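Local coordinates for protein fructokinase (Xylella fastidiosa Temecula1, PDB 3LJS) that probably transfers a phosphate group from ATP to fructose, as a kinase of the PfkB carbohydrate kinase family, at residues E178-R183 / L201-N206; L8-A13 / A146-E151. One frame throughout, in Å; residues are numbered along the deposited sequence.

Contact 1. Residues E178-R183 / L201-N206; sequences ENPASR and LDYLAN
The capped beginning of helix 181-189 meets the neighbouring helix 198-207 through one aromatic side chain, Tyr203, which reaches the turn formed by Asn179, Pro180 and Ala181. The two backbones stay well apart: Ala181 CA and Leu204 CA are 7.6 Å from each other. Tyr203 spans the gap. It leaves its helix toward the turn, with CG anti to the backbone N (chi1 167°), and its hydroxyl makes the contacts.

Tyr203 OH lies 3.5 Å from Pro180 CG and 3.8 Å from Ala181 CB. The oxygen therefore rests against the rim of the proline ring and the methyl group beside it. Ala181 N is also 3.5 Å from Tyr203 OH, but the angle is too poor for a hydrogen bond. That N-H is used inside the turn instead. Ala181 N donates to Asn179 OD1 over 2.9 Å, with an N-H...O angle of 150°. The donor is tilted out of the plane of the carbonyl. This is a helix-capping bond. The Asn179 side chain turns away from its own backbone N, which brings the amide back over the turn. Asn179 OD1 remains 3.8 Å from Tyr203 OH. The amide and phenol planes are 61° apart.

No hydrogen bond joins the two segments. Outside them, Phe169 meets the ring of Tyr203 and also touches Pro180, while Leu184 of helix 181-189 touches Tyr203. The contact is near the surface. The side chain of Pro180 is about 10 Å from that of Arg170, an ATP-binding residue. Tyrosine packed on a capped helix start here joins two successive helices on either side of strand 193-197 in sequence, within the alpha/beta fold of the ribokinase-like (PfkB) kinases.

Contact 2. Residues L8-A13 / A146-E151; sequences LCFGEA and AEVTFE
Phe10 of strand 6-10 packs against Val148 of helix 143-158 by apolar contact. Phe10 leaves its strand toward the helix, and Val148 points back at the strand. Phe10 CZ meets Val148 CG1 at 3.8 Å. The methyl group approaches obliquely, and the two side chains cross at about a right angle. A chi1 of 173° swings the Phe10 ring away from its backbone N and out to the helix. Of the two methyl branches of Val148, CG1 is the one that touches the ring.

The second kind of contact is between a polar atom and the ring edge. Thr149 OG1 lies near the plane of the Phe10 ring, 3.5 Å from Phe10 CE2. The threonine backbone is close as well, with Phe10 CE2 4.0 Å from Thr149 CA. This residue is buried, yet its hydroxyl has polar partners. Thr149 OG1 is hydrogen-bonded chiefly to Ser139 O, in the connection that leads into the helix. Ile145 O, one turn back in the helix, is also in hydrogen-bonding range; the one hydroxyl proton can be given fully to only one of them. The hydroxyl is thus tied to the main chain while it borders the ring.

No hydrogen bond crosses between the two segments. Further aromatic contacts surround Phe10: Phe117 packs edge-to-face with it, and Phe122 meets it with the ring planes at about 45°. Phe117 touches Val148 too. Strand 6-10 pairs with strands 53-60 and 130-136, and inside the helix Phe150 N donates to Ala146 O over 2.9 Å. All three touching residues are buried. Here a helix packs, through beta-branched Val148 and Thr149, on a parallel strand of the central sheet, as helices do in the alpha/beta/alpha fold of ribokinase-like kinases.

Contact 2 precedes contact 1 along the chain, and their centres are 19 Å apart. Contact 2 is buried and lies between strand 6-10 of the main nine-strand sheet and helix 143-158. Contact 1 is at the surface, between helices 181-189 and 198-207. Helix 143-158, one side of contact 2, also packs against helix 181-189, one side of contact 1, through Arg183: Arg183 CD is 3.9 Å from Ala146 CB, and Arg183 O is 3.6 Å from Phe150 CZ. The contacts thus form a continuous path from the central sheet through successive helices to the protein surface. Both belong to the PfkB kinase fold: contact 2 joins sheet to helix in the core, and contact 1 joins two helices at its surface.

Contact 1. Residues E178-R183 / L201-N206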
loop_
_atom_site.group_PDB
_atom_site.type_symbol
_atom_site.label_atom_id
_atom_site.label_comp_id
_atom_site.label_asym_id
_atom_site.label_seq_id
_atom_site.Cartn_x
_atom_site.Cartn_y
_atom_site.Cartn_z
ATOM N N GLU B 178 -21.958 -0.733 7.154
ATOM C CA GLU B 178 -22.218 -1.995 7.845
ATOM C C GLU B 178 -22.102 -1.892 9.362
ATOM O O GLU B 178 -21.257 -1.165 9.881
ATOM C CB GLU B 178 -21.275 -3.081 7.326
ATOM C CG GLU B 178 -21.425 -3.345 5.835
ATOM C CD GLU B 178 -20.704 -4.601 5.383
ATOM O OE1 GLU B 178 -20.759 -4.911 4.171
ATOM O OE2 GLU B 178 -20.085 -5.276 6.236
ATOM N N ASN B 179 -22.962 -2.624 10.065
ATOM C CA ASN B 179 -22.970 -2.624 11.526
ATOM C C ASN B 179 -22.185 -3.826 12.048
ATOM O O ASN B 179 -22.624 -4.965 11.921
ATOM C CB ASN B 179 -24.404 -2.701 12.055
ATOM C CG ASN B 179 -24.492 -2.398 13.541
ATOM O OD1 ASN B 179 -23.572 -2.696 14.302
ATOM N ND2 ASN B 179 -25.605 -1.810 13.962
ATOM N N PRO B 180 -21.010 -3.580 12.644
ATOM C CA PRO B 180 -20.157 -4.644 13.186
ATOM C C PRO B 180 -20.633 -5.266 14.500
ATOM O O PRO B 180 -20.125 -6.311 14.917
ATOM C CB PRO B 180 -18.805 -3.952 13.334
ATOM C CG PRO B 180 -19.189 -2.544 13.654
ATOM C CD PRO B 180 -20.321 -2.276 12.690
ATOM N N ALA B 181 -21.611 -4.632 15.140
ATOM C CA ALA B 181 -22.136 -5.109 16.418
ATOM C C ALA B 181 -22.364 -6.618 16.483
ATOM O O ALA B 181 -21.920 -7.283 17.419
ATOM C CB ALA B 181 -23.436 -4.375 16.751
ATOM N N SER B 182 -23.060 -7.150 15.486
ATOM C CA SER B 182 -23.371 -8.572 15.427
ATOM C C SER B 182 -22.156 -9.495 15.575
ATOM O O SER B 182 -22.164 -10.422 16.388
ATOM C CB SER B 182 -24.089 -8.881 14.115
ATOM O OG SER B 182 -24.459 -10.243 14.066
ATOM N N ARG B 183 -21.117 -9.250 14.785
ATOM C CA ARG B 183 -19.918 -10.079 14.846
ATOM C C ARG B 183 -19.163 -9.903 16.155
ATOM O O ARG B 183 -18.662 -10.872 16.726
ATOM C CB ARG B 183 -18.993 -9.760 13.675
ATOM C CG ARG B 183 -19.533 -10.230 12.345
ATOM C CD ARG B 183 -18.694 -9.687 11.221
ATOM N NE ARG B 183 -19.335 -9.910 9.934
ATOM C CZ ARG B 183 -19.001 -9.274 8.820
ATOM N NH1 ARG B 183 -18.027 -8.373 8.837
ATOM N NH2 ARG B 183 -19.653 -9.531 7.691
ATOM N N LEU B 201 -16.588 -0.498 25.660
ATOM C CA LEU B 201 -17.623 -0.883 26.612
ATOM C C LEU B 201 -18.822 0.051 26.408
ATOM O O LEU B 201 -19.974 -0.385 26.438
ATOM C CB LEU B 201 -17.087 -0.770 28.044
ATOM C CG LEU B 201 -18.030 -1.085 29.210
ATOM C CD1 LEU B 201 -18.664 -2.457 29.024
ATOM C CD2 LEU B 201 -17.249 -1.027 30.521
ATOM N N ASP B 202 -18.542 1.333 26.182
ATOM C CA ASP B 202 -19.600 2.312 25.956
ATOM C C ASP B 202 -20.305 2.001 24.643
ATOM O O ASP B 202 -21.533 2.038 24.563
ATOM C CB ASP B 202 -19.022 3.731 25.915
ATOM C CG ASP B 202 -18.446 4.163 27.250
ATOM O OD1 ASP B 202 -19.076 3.864 28.289
ATOM O OD2 ASP B 202 -17.372 4.808 27.264
ATOM N N TYR B 203 -19.519 1.692 23.618
ATOM C CA TYR B 203 -20.059 1.351 22.307
ATOM C C TYR B 203 -21.029 0.183 22.444
ATOM O O TYR B 203 -22.157 0.233 21.953
ATOM C CB TYR B 203 -18.924 0.958 21.356
ATOM C CG TYR B 203 -19.396 0.285 20.084
ATOM C CD1 TYR B 203 -19.890 1.032 19.014
ATOM C CD2 TYR B 203 -19.383 -1.104 19.966
ATOM C CE1 TYR B 203 -20.361 0.408 17.858
ATOM C CE2 TYR B 203 -19.853 -1.737 18.819
ATOM C CZ TYR B 203 -20.341 -0.977 17.771
ATOM O OH TYR B 203 -20.816 -1.606 16.645
ATOM N N LEU B 204 -20.579 -0.872 23.118
ATOM C CA LEU B 204 -21.402 -2.059 23.312
ATOM C C LEU B 204 -22.665 -1.755 24.111
ATOM O O LEU B 204 -23.735 -2.302 23.829
ATOM C CB LEU B 204 -20.582 -3.153 24.009
ATOM C CG LEU B 204 -19.436 -3.706 23.154
ATOM C CD1 LEU B 204 -18.498 -4.551 23.997
ATOM C CD2 LEU B 204 -20.024 -4.519 22.004
ATOM N N ALA B 205 -22.542 -0.884 25.106
ATOM C CA ALA B 205 -23.690 -0.514 25.927
ATOM C C ALA B 205 -24.720 0.181 25.043
ATOM O O ALA B 205 -25.923 -0.055 25.165
ATOM C CB ALA B 205 -23.253 0.409 27.057
ATOM N N ASN B 206 -24.235 1.031 24.144
ATOM C CA ASN B 206 -25.114 1.755 23.240
ATOM C C ASN B 206 -25.872 0.801 22.324
ATOM O O ASN B 206 -27.057 0.999 22.066
ATOM C CB ASN B 206 -24.314 2.760 22.402
ATOM C CG ASN B 206 -23.717 3.879 23.242
ATOM O OD1 ASN B 206 -24.412 4.500 24.051
ATOM N ND2 ASN B 206 -22.428 4.150 23.047
#

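Contact 2. Residues L8-A13 / A146-E151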
loop_
_atom_site.group_PDB
_atom_site.type_symbol
_atom_site.label_atom_id
_atom_site.label_comp_id
_atom_site.label_asym_id
_atom_site.label_seq_id
_atom_site.Cartn_x
_atom_site.Cartn_y
_atom_site.Cartn_z
ATOM N N LEU B 8 -1.545 -19.754 20.930
ATOM C CA LEU B 8 -1.810 -19.613 19.515
ATOM C C LEU B 8 -2.445 -18.252 19.247
ATOM O O LEU B 8 -3.549 -17.971 19.706
ATOM C CB LEU B 8 -2.709 -20.781 19.098
ATOM C CG LEU B 8 -3.532 -20.852 17.824
ATOM C CD1 LEU B 8 -2.948 -19.982 16.752
ATOM C CD2 LEU B 8 -3.616 -22.320 17.399
ATOM N N CYS B 9 -1.715 -17.396 18.539
ATOM C CA CYS B 9 -2.200 -16.057 18.207
ATOM C C CYS B 9 -2.665 -16.069 16.764
ATOM O O CYS B 9 -1.881 -16.332 15.857
ATOM C CB CYS B 9 -1.084 -15.029 18.389
ATOM S SG CYS B 9 -0.561 -14.833 20.110
ATOM N N PHE B 10 -3.939 -15.771 16.552
ATOM C CA PHE B 10 -4.495 -15.809 15.209
ATOM C C PHE B 10 -4.964 -14.480 14.636
ATOM O O PHE B 10 -5.528 -13.649 15.339
ATOM C CB PHE B 10 -5.673 -16.788 15.177
ATOM C CG PHE B 10 -6.418 -16.785 13.875
ATOM C CD1 PHE B 10 -5.940 -17.505 12.786
ATOM C CD2 PHE B 10 -7.569 -16.015 13.718
ATOM C CE1 PHE B 10 -6.600 -17.457 11.556
ATOM C CE2 PHE B 10 -8.233 -15.961 12.493
ATOM C CZ PHE B 10 -7.746 -16.681 11.414
ATOM N N GLY B 11 -4.749 -14.292 13.340
ATOM C CA GLY B 11 -5.222 -13.073 12.722
ATOM C C GLY B 11 -4.307 -12.392 11.735
ATOM O O GLY B 11 -3.697 -13.020 10.870
ATOM N N GLU B 12 -4.202 -11.079 11.877
ATOM C CA GLU B 12 -3.389 -10.317 10.964
ATOM C C GLU B 12 -2.035 -9.892 11.491
ATOM O O GLU B 12 -1.871 -9.551 12.665
ATOM C CB GLU B 12 -4.156 -9.077 10.485
ATOM C CG GLU B 12 -4.107 -7.869 11.424
ATOM C CD GLU B 12 -4.929 -8.041 12.699
ATOM O OE1 GLU B 12 -5.516 -9.129 12.907
ATOM O OE2 GLU B 12 -4.988 -7.076 13.500
ATOM N N ALA B 13 -1.071 -9.950 10.584
ATOM C CA ALA B 13 0.290 -9.515 10.807
ATOM C C ALA B 13 0.405 -8.588 9.597
ATOM O O ALA B 13 0.059 -8.978 8.481
ATOM C CB ALA B 13 1.267 -10.684 10.687
ATOM N N ALA B 146 -14.383 -13.502 9.278
ATOM C CA ALA B 146 -15.052 -13.553 10.575
ATOM C C ALA B 146 -15.446 -14.987 10.926
ATOM O O ALA B 146 -15.235 -15.440 12.052
ATOM C CB ALA B 146 -16.291 -12.664 10.565
ATOM N N GLU B 147 -16.023 -15.699 9.961
ATOM C CA GLU B 147 -16.437 -17.078 10.186
ATOM C C GLU B 147 -15.225 -17.948 10.500
ATOM O O GLU B 147 -15.305 -18.861 11.320
ATOM C CB GLU B 147 -17.174 -17.631 8.959
ATOM C CG GLU B 147 -17.422 -19.141 9.025
ATOM C CD GLU B 147 -18.287 -19.565 10.208
ATOM O OE1 GLU B 147 -18.297 -20.774 10.526
ATOM O OE2 GLU B 147 -18.965 -18.703 10.812
ATOM N N VAL B 148 -14.105 -17.666 9.842
ATOM C CA VAL B 148 -12.871 -18.412 10.084
ATOM C C VAL B 148 -12.419 -18.175 11.534
ATOM O O VAL B 148 -11.994 -19.106 12.228
ATOM C CB VAL B 148 -11.753 -17.961 9.108
ATOM C CG1 VAL B 148 -10.416 -18.550 9.529
ATOM C CG2 VAL B 148 -12.097 -18.410 7.678
ATOM N N THR B 149 -12.528 -16.931 11.995
ATOM C CA THR B 149 -12.131 -16.601 13.360
ATOM C C THR B 149 -13.055 -17.319 14.359
ATOM O O THR B 149 -12.584 -17.902 15.337
ATOM C CB THR B 149 -12.171 -15.063 13.614
ATOM O OG1 THR B 149 -11.364 -14.390 12.635
ATOM C CG2 THR B 149 -11.622 -14.725 15.003
ATOM N N PHE B 150 -14.362 -17.301 14.107
ATOM C CA PHE B 150 -15.294 -17.962 15.013
ATOM C C PHE B 150 -15.009 -19.461 15.071
ATOM O O PHE B 150 -15.003 -20.052 16.150
ATOM C CB PHE B 150 -16.746 -17.730 14.579
ATOM C CG PHE B 150 -17.142 -16.276 14.505
ATOM C CD1 PHE B 150 -16.714 -15.368 15.471
ATOM C CD2 PHE B 150 -17.983 -15.825 13.490
ATOM C CE1 PHE B 150 -17.118 -14.027 15.430
ATOM C CE2 PHE B 150 -18.396 -14.486 13.438
ATOM C CZ PHE B 150 -17.963 -13.589 14.409
ATOM N N GLU B 151 -14.761 -20.070 13.911
ATOM C CA GLU B 151 -14.474 -21.498 13.841
ATOM C C GLU B 151 -13.200 -21.816 14.613
ATOM O O GLU B 151 -13.108 -22.847 15.282
ATOM C CB GLU B 151 -14.335 -21.943 12.380
ATOM C CG GLU B 151 -14.091 -23.437 12.173
ATOM C CD GLU B 151 -15.151 -24.333 12.828
ATOM O OE1 GLU B 151 -16.304 -23.885 13.015
ATOM O OE2 GLU B 151 -14.830 -25.502 13.143
#